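Local coordinates for PA1221 (Pseudomonas aeruginosa, PDB 4DG8), which belongs to the ANL superfamily, joins an AMP-binding enzyme region to a phosphopantetheine attachment region, and holds adenosine monophosphate in this model, at residues Tyr68-Tyr73 and Ala157-Ala162; Val233-Gly238 and Pro242-Gln247. All coordinates share one frame; numbering follows the deposited sequence.

Contact 1: residues Tyr68-Tyr73 and Ala157-Ala162; sequences YLLEHY and ARPCFA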
loop_
_atom_site.group_PDB
_atom_site.type_symbol
_atom_site.label_atom_id
_atom_site.label_comp_id
_atom_site.label_asym_id
_atom_site.label_seq_id
_atom_site.Cartn_x
_atom_site.Cartn_y
_atom_site.Cartn_z
ATOM N N TYR A 68 23.272 -15.982 -0.353
ATOM C CA TYR A 68 22.560 -16.961 0.483
ATOM C C TYR A 68 21.185 -17.425 -0.114
ATOM O O TYR A 68 20.873 -18.644 -0.214
ATOM C CB TYR A 68 22.415 -16.388 1.900
ATOM C CG TYR A 68 21.467 -17.155 2.792
ATOM C CD1 TYR A 68 21.924 -18.175 3.617
ATOM C CD2 TYR A 68 20.108 -16.851 2.807
ATOM C CE1 TYR A 68 21.056 -18.871 4.432
ATOM C CE2 TYR A 68 19.232 -17.536 3.609
ATOM C CZ TYR A 68 19.705 -18.547 4.424
ATOM O OH TYR A 68 18.814 -19.233 5.224
ATOM N N LEU A 69 20.373 -16.455 -0.532
ATOM C CA LEU A 69 19.069 -16.767 -1.104
ATOM C C LEU A 69 19.199 -17.672 -2.332
ATOM O O LEU A 69 18.441 -18.629 -2.504
ATOM C CB LEU A 69 18.327 -15.484 -1.486
ATOM C CG LEU A 69 18.061 -14.481 -0.365
ATOM C CD1 LEU A 69 17.206 -13.320 -0.894
ATOM C CD2 LEU A 69 17.378 -15.180 0.817
ATOM N N LEU A 70 20.151 -17.356 -3.200
ATOM C CA LEU A 70 20.342 -18.141 -4.407
ATOM C C LEU A 70 20.847 -19.527 -4.063
ATOM O O LEU A 70 20.525 -20.489 -4.753
ATOM C CB LEU A 70 21.300 -17.442 -5.368
ATOM C CG LEU A 70 20.605 -16.262 -6.041
ATOM C CD1 LEU A 70 21.571 -15.398 -6.832
ATOM C CD2 LEU A 70 19.421 -16.739 -6.895
ATOM N N GLU A 71 21.641 -19.630 -2.997
ATOM C CA GLU A 71 22.086 -20.948 -2.565
ATOM C C GLU A 71 20.894 -21.832 -2.182
ATOM O O GLU A 71 20.854 -23.008 -2.536
ATOM C CB GLU A 71 23.091 -20.877 -1.417
ATOM C CG GLU A 71 23.379 -22.257 -0.842
ATOM C CD GLU A 71 24.504 -22.264 0.176
ATOM O OE1 GLU A 71 24.514 -21.386 1.074
ATOM O OE2 GLU A 71 25.375 -23.162 0.073
ATOM N N HIS A 72 19.925 -21.269 -1.465
ATOM C CA HIS A 72 18.709 -22.029 -1.146
ATOM C C HIS A 72 17.729 -22.136 -2.329
ATOM O O HIS A 72 17.106 -23.171 -2.526
ATOM C CB HIS A 72 17.973 -21.429 0.054
ATOM C CG HIS A 72 18.747 -21.486 1.333
ATOM N ND1 HIS A 72 20.098 -21.219 1.401
ATOM C CD2 HIS A 72 18.353 -21.758 2.600
ATOM C CE1 HIS A 72 20.505 -21.332 2.651
ATOM N NE2 HIS A 72 19.466 -21.657 3.400
ATOM N N TYR A 73 17.577 -21.061 -3.097
ATOM C CA TYR A 73 16.627 -21.052 -4.212
ATOM C C TYR A 73 17.305 -20.576 -5.501
ATOM O O TYR A 73 17.224 -19.407 -5.859
ATOM C CB TYR A 73 15.380 -20.212 -3.853
ATOM C CG TYR A 73 14.741 -20.710 -2.572
ATOM C CD1 TYR A 73 13.911 -21.827 -2.578
ATOM C CD2 TYR A 73 15.010 -20.100 -1.347
ATOM C CE1 TYR A 73 13.354 -22.311 -1.425
ATOM C CE2 TYR A 73 14.461 -20.585 -0.172
ATOM C CZ TYR A 73 13.633 -21.692 -0.215
ATOM O OH TYR A 73 13.070 -22.189 0.944
ATOM N N ALA A 157 26.884 -15.800 -11.152
ATOM C CA ALA A 157 25.999 -14.903 -11.888
ATOM C C ALA A 157 24.601 -14.940 -11.284
ATOM O O ALA A 157 24.109 -16.010 -10.936
ATOM C CB ALA A 157 25.945 -15.313 -13.342
ATOM N N ARG A 158 23.949 -13.785 -11.183
ATOM C CA ARG A 158 22.591 -13.752 -10.674
ATOM C C ARG A 158 21.638 -13.955 -11.836
ATOM O O ARG A 158 21.978 -13.630 -12.971
ATOM C CB ARG A 158 22.307 -12.441 -9.945
ATOM C CG ARG A 158 23.424 -12.103 -8.989
ATOM C CD ARG A 158 23.006 -11.313 -7.771
ATOM N NE ARG A 158 24.226 -11.071 -7.012
ATOM C CZ ARG A 158 24.645 -11.835 -6.013
ATOM N NH1 ARG A 158 23.905 -12.866 -5.606
ATOM N NH2 ARG A 158 25.798 -11.558 -5.414
ATOM N N PRO A 159 20.447 -14.502 -11.554
ATOM C CA PRO A 159 19.475 -14.820 -12.604
ATOM C C PRO A 159 19.179 -13.606 -13.474
ATOM O O PRO A 159 19.236 -12.458 -13.008
ATOM C CB PRO A 159 18.223 -15.226 -11.810
ATOM C CG PRO A 159 18.740 -15.664 -10.472
ATOM C CD PRO A 159 19.908 -14.760 -10.204
ATOM N N CYS A 160 18.883 -13.865 -14.742
ATOM C CA CYS A 160 18.486 -12.810 -15.671
ATOM C C CYS A 160 16.985 -12.846 -15.808
ATOM O O CYS A 160 16.382 -13.925 -15.851
ATOM C CB CYS A 160 19.118 -13.010 -17.050
ATOM S SG CYS A 160 20.928 -12.976 -17.076
ATOM N N PHE A 161 16.380 -11.670 -15.855
ATOM C CA PHE A 161 14.938 -11.579 -16.003
ATOM C C PHE A 161 14.574 -10.217 -16.546
ATOM O O PHE A 161 15.374 -9.289 -16.483
ATOM C CB PHE A 161 14.214 -11.857 -14.669
ATOM C CG PHE A 161 14.750 -11.068 -13.494
ATOM C CD1 PHE A 161 14.238 -9.816 -13.185
ATOM C CD2 PHE A 161 15.769 -11.591 -12.692
ATOM C CE1 PHE A 161 14.723 -9.099 -12.088
ATOM C CE2 PHE A 161 16.269 -10.877 -11.602
ATOM C CZ PHE A 161 15.748 -9.634 -11.294
ATOM N N ALA A 162 13.360 -10.111 -17.077
ATOM C CA ALA A 162 12.831 -8.847 -17.572
ATOM C C ALA A 162 11.904 -8.207 -16.540
ATOM O O ALA A 162 11.622 -8.787 -15.497
ATOM C CB ALA A 162 12.085 -9.072 -18.892
#
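The guanidinium group of R158 meets L70 at its edge: CD1 of L70 lies near the guanidinium plane, 3.7 Å from NH1 of R158. On the far side of the helix the rings of Y68 and H72 lean on each other, ND1 of H72 sitting 3.9 Å above the plane of the Y68 ring and displaced toward its rim. The contact joins the C-terminal turn of helix 55-72 to the irregular loop between strands 143-145 and 166-172, both within the AMP-binding enzyme region, where they meet at the surface.

Within residues 68-73, L70 alone reaches the loop. Its CB points there, and chi1 of -74° with an extended chi2 of 171° carries the methyl fork on to P159 and R158. The forked end of L70 meets the CG-CD edge of the P159 ring head on, and CD1 of L70 also rests 3.8 Å from CD of P159. One leucine end is thus shared by a proline ring and an arginine tip.

R158 gets there differently. Its chain runs extended from CG to NE, crosses L70 at about a right angle, and carries the guanidinium back toward the helix, where NH2 forms a salt bridge with D67, one residue ahead of Y68. That charge pair is consistent with the guanidinium being held beside the leucine. Next to L70 around the helix, L69 packs on A96 and I97 of helix 88-99. The apolar part of the contact closes with CD2 of L70 lying 3.8 Å from CG of P159.

Contact 2: residues Val233-Gly238 and Pro242-Gln247; sequences VLNDLG and PGVLRQ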
loop_
_atom_site.group_PDB
_atom_site.type_symbol
_atom_site.label_atom_id
_atom_site.label_comp_id
_atom_site.label_asym_id
_atom_site.label_seq_id
_atom_site.Cartn_x
_atom_site.Cartn_y
_atom_site.Cartn_z
ATOM N N VAL A 233 14.682 7.447 4.682
ATOM C CA VAL A 233 14.790 7.931 6.043
ATOM C C VAL A 233 13.777 7.133 6.843
ATOM O O VAL A 233 12.577 7.431 6.828
ATOM C CB VAL A 233 14.397 9.418 6.104
ATOM C CG1 VAL A 233 14.590 9.961 7.503
ATOM C CG2 VAL A 233 15.238 10.222 5.098
ATOM N N LEU A 234 14.278 6.167 7.604
ATOM C CA LEU A 234 13.413 5.154 8.196
ATOM C C LEU A 234 12.825 5.711 9.462
ATOM O O LEU A 234 13.552 6.292 10.272
ATOM C CB LEU A 234 14.214 3.896 8.548
ATOM C CG LEU A 234 15.068 3.229 7.469
ATOM C CD1 LEU A 234 15.701 1.942 8.034
ATOM C CD2 LEU A 234 14.251 2.932 6.222
ATOM N N ASN A 235 11.536 5.492 9.689
ATOM C CA ASN A 235 11.020 5.871 10.977
ATOM C C ASN A 235 11.199 4.681 11.896
ATOM O O ASN A 235 10.362 3.774 11.943
ATOM C CB ASN A 235 9.521 6.198 10.895
ATOM C CG ASN A 235 8.886 6.362 12.285
ATOM O OD1 ASN A 235 9.582 6.628 13.260
ATOM N ND2 ASN A 235 7.569 6.191 12.374
ATOM N N ASP A 236 12.290 4.735 12.655
ATOM C CA ASP A 236 12.572 3.848 13.784
ATOM C C ASP A 236 12.348 4.548 15.123
ATOM O O ASP A 236 12.867 4.114 16.151
ATOM C CB ASP A 236 13.968 3.215 13.688
ATOM C CG ASP A 236 15.043 4.229 13.373
ATOM O OD1 ASP A 236 14.768 5.449 13.520
ATOM O OD2 ASP A 236 16.154 3.800 12.997
ATOM N N LEU A 237 11.724 5.721 15.080
ATOM C CA LEU A 237 11.488 6.505 16.294
ATOM C C LEU A 237 10.249 6.092 17.098
ATOM O O LEU A 237 10.287 6.020 18.321
ATOM C CB LEU A 237 11.438 7.994 15.958
ATOM C CG LEU A 237 12.782 8.540 15.484
ATOM C CD1 LEU A 237 12.699 10.032 15.226
ATOM C CD2 LEU A 237 13.851 8.248 16.527
ATOM N N GLY A 238 9.151 5.823 16.406
ATOM C CA GLY A 238 7.904 5.494 17.065
ATOM C C GLY A 238 6.728 5.800 16.153
ATOM O O GLY A 238 6.927 6.325 15.049
ATOM N N PRO A 242 3.072 14.256 15.390
ATOM C CA PRO A 242 3.748 15.520 15.046
ATOM C C PRO A 242 5.185 15.587 15.528
ATOM O O PRO A 242 6.042 16.086 14.804
ATOM C CB PRO A 242 2.922 16.572 15.781
ATOM C CG PRO A 242 1.538 15.964 15.877
ATOM C CD PRO A 242 1.790 14.474 16.078
ATOM N N GLY A 243 5.439 15.109 16.741
ATOM C CA GLY A 243 6.774 15.145 17.304
ATOM C C GLY A 243 7.735 14.270 16.523
ATOM O O GLY A 243 8.814 14.720 16.121
ATOM N N VAL A 244 7.342 13.019 16.296
ATOM C CA VAL A 244 8.176 12.080 15.539
ATOM C C VAL A 244 8.438 12.585 14.109
ATOM O O VAL A 244 9.559 12.502 13.618
ATOM C CB VAL A 244 7.579 10.642 15.518
ATOM C CG1 VAL A 244 8.347 9.743 14.564
ATOM C CG2 VAL A 244 7.556 10.033 16.933
ATOM N N LEU A 245 7.413 13.117 13.449
ATOM C CA LEU A 245 7.606 13.680 12.107
ATOM C C LEU A 245 8.590 14.849 12.143
ATOM O O LEU A 245 9.517 14.932 11.317
ATOM C CB LEU A 245 6.275 14.143 11.489
ATOM C CG LEU A 245 6.419 14.691 10.063
ATOM C CD1 LEU A 245 7.161 13.684 9.166
ATOM C CD2 LEU A 245 5.049 15.109 9.439
ATOM N N ARG A 246 8.372 15.754 13.097
ATOM C CA ARG A 246 9.259 16.897 13.292
ATOM C C ARG A 246 10.712 16.452 13.476
ATOM O O ARG A 246 11.633 17.086 12.963
ATOM C CB ARG A 246 8.820 17.725 14.500
ATOM C CG ARG A 246 7.765 18.793 14.211
ATOM C CD ARG A 246 7.430 19.540 15.517
ATOM N NE ARG A 246 6.315 20.473 15.376
ATOM C CZ ARG A 246 6.439 21.755 15.048
ATOM N NH1 ARG A 246 7.636 22.269 14.814
ATOM N NH2 ARG A 246 5.364 22.529 14.942
ATOM N N GLN A 247 10.916 15.356 14.203
ATOM C CA GLN A 247 12.265 14.838 14.436
ATOM C C GLN A 247 12.854 14.280 13.159
ATOM O O GLN A 247 14.021 14.510 12.835
ATOM C CB GLN A 247 12.230 13.702 15.439
ATOM C CG GLN A 247 12.832 14.045 16.769
ATOM C CD GLN A 247 12.867 12.840 17.680
ATOM O OE1 GLN A 247 11.822 12.285 18.027
ATOM N NE2 GLN A 247 14.069 12.400 18.034
#
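L237 and V244 mark the closest approach of the two backbones, their CA atoms 6.5 Å apart, where the chain leaving strand 231-234 turns back against the start of helix 242-250. This is a short strand-to-helix connection. The turn is an Asx turn, extended to an Asx motif: OD1 of N235 accepts from N of L237 at 3.0 Å and from N of G238 at 3.3 Å, both donors coming from the same face of the amide plane. The other end of the amide points to O of G238, which ND2 of N235 reaches at 2.8 Å and nearly in the amide plane; ND2 also bonds to N210.

V244 is the main helix residue in the contact. With CG1 anti to its backbone N (chi1 172°), that methyl lies 3.6 Å from OD1 of N235, 3.7 Å from O of G238 and 3.8 Å from CB of L237. It therefore touches the turn at three points. Farther along, CD1 of L237 rests against the side chain of Q247, 3.7 Å from both CB and OE1 of Q247, while NE2 of Q247 bonds to E251.

The chemistry is divided: N235 uses its amide largely to shape its own turn, with ND2 also tying it to N210, and the helix adds mainly aliphatic contact to that prepared surface. Both oxygens that V244 CG1 touches already accept hydrogen bonds within the turn, which is consistent with a methyl lying against them at little polar cost.

Both contacts lie at the surface, with no buried residue among those that touch, and both belong to the AMP-binding enzyme region, yet they share no element. Contact 1 is long-range, bringing a helix end to a loop 84 residues on; contact 2 is local, a strand exit folded onto the next helix. Contact 2 buries more area, 202 against 129 Å². Van der Waals touches make up both interfaces, but their polar neighbours differ: a salt bridge back to the same helix steadies contact 1, whereas an Asx turn built on N235 shapes contact 2. Their centres are 35 Å apart and their nearest atoms about 18 Å, so neither touches the other.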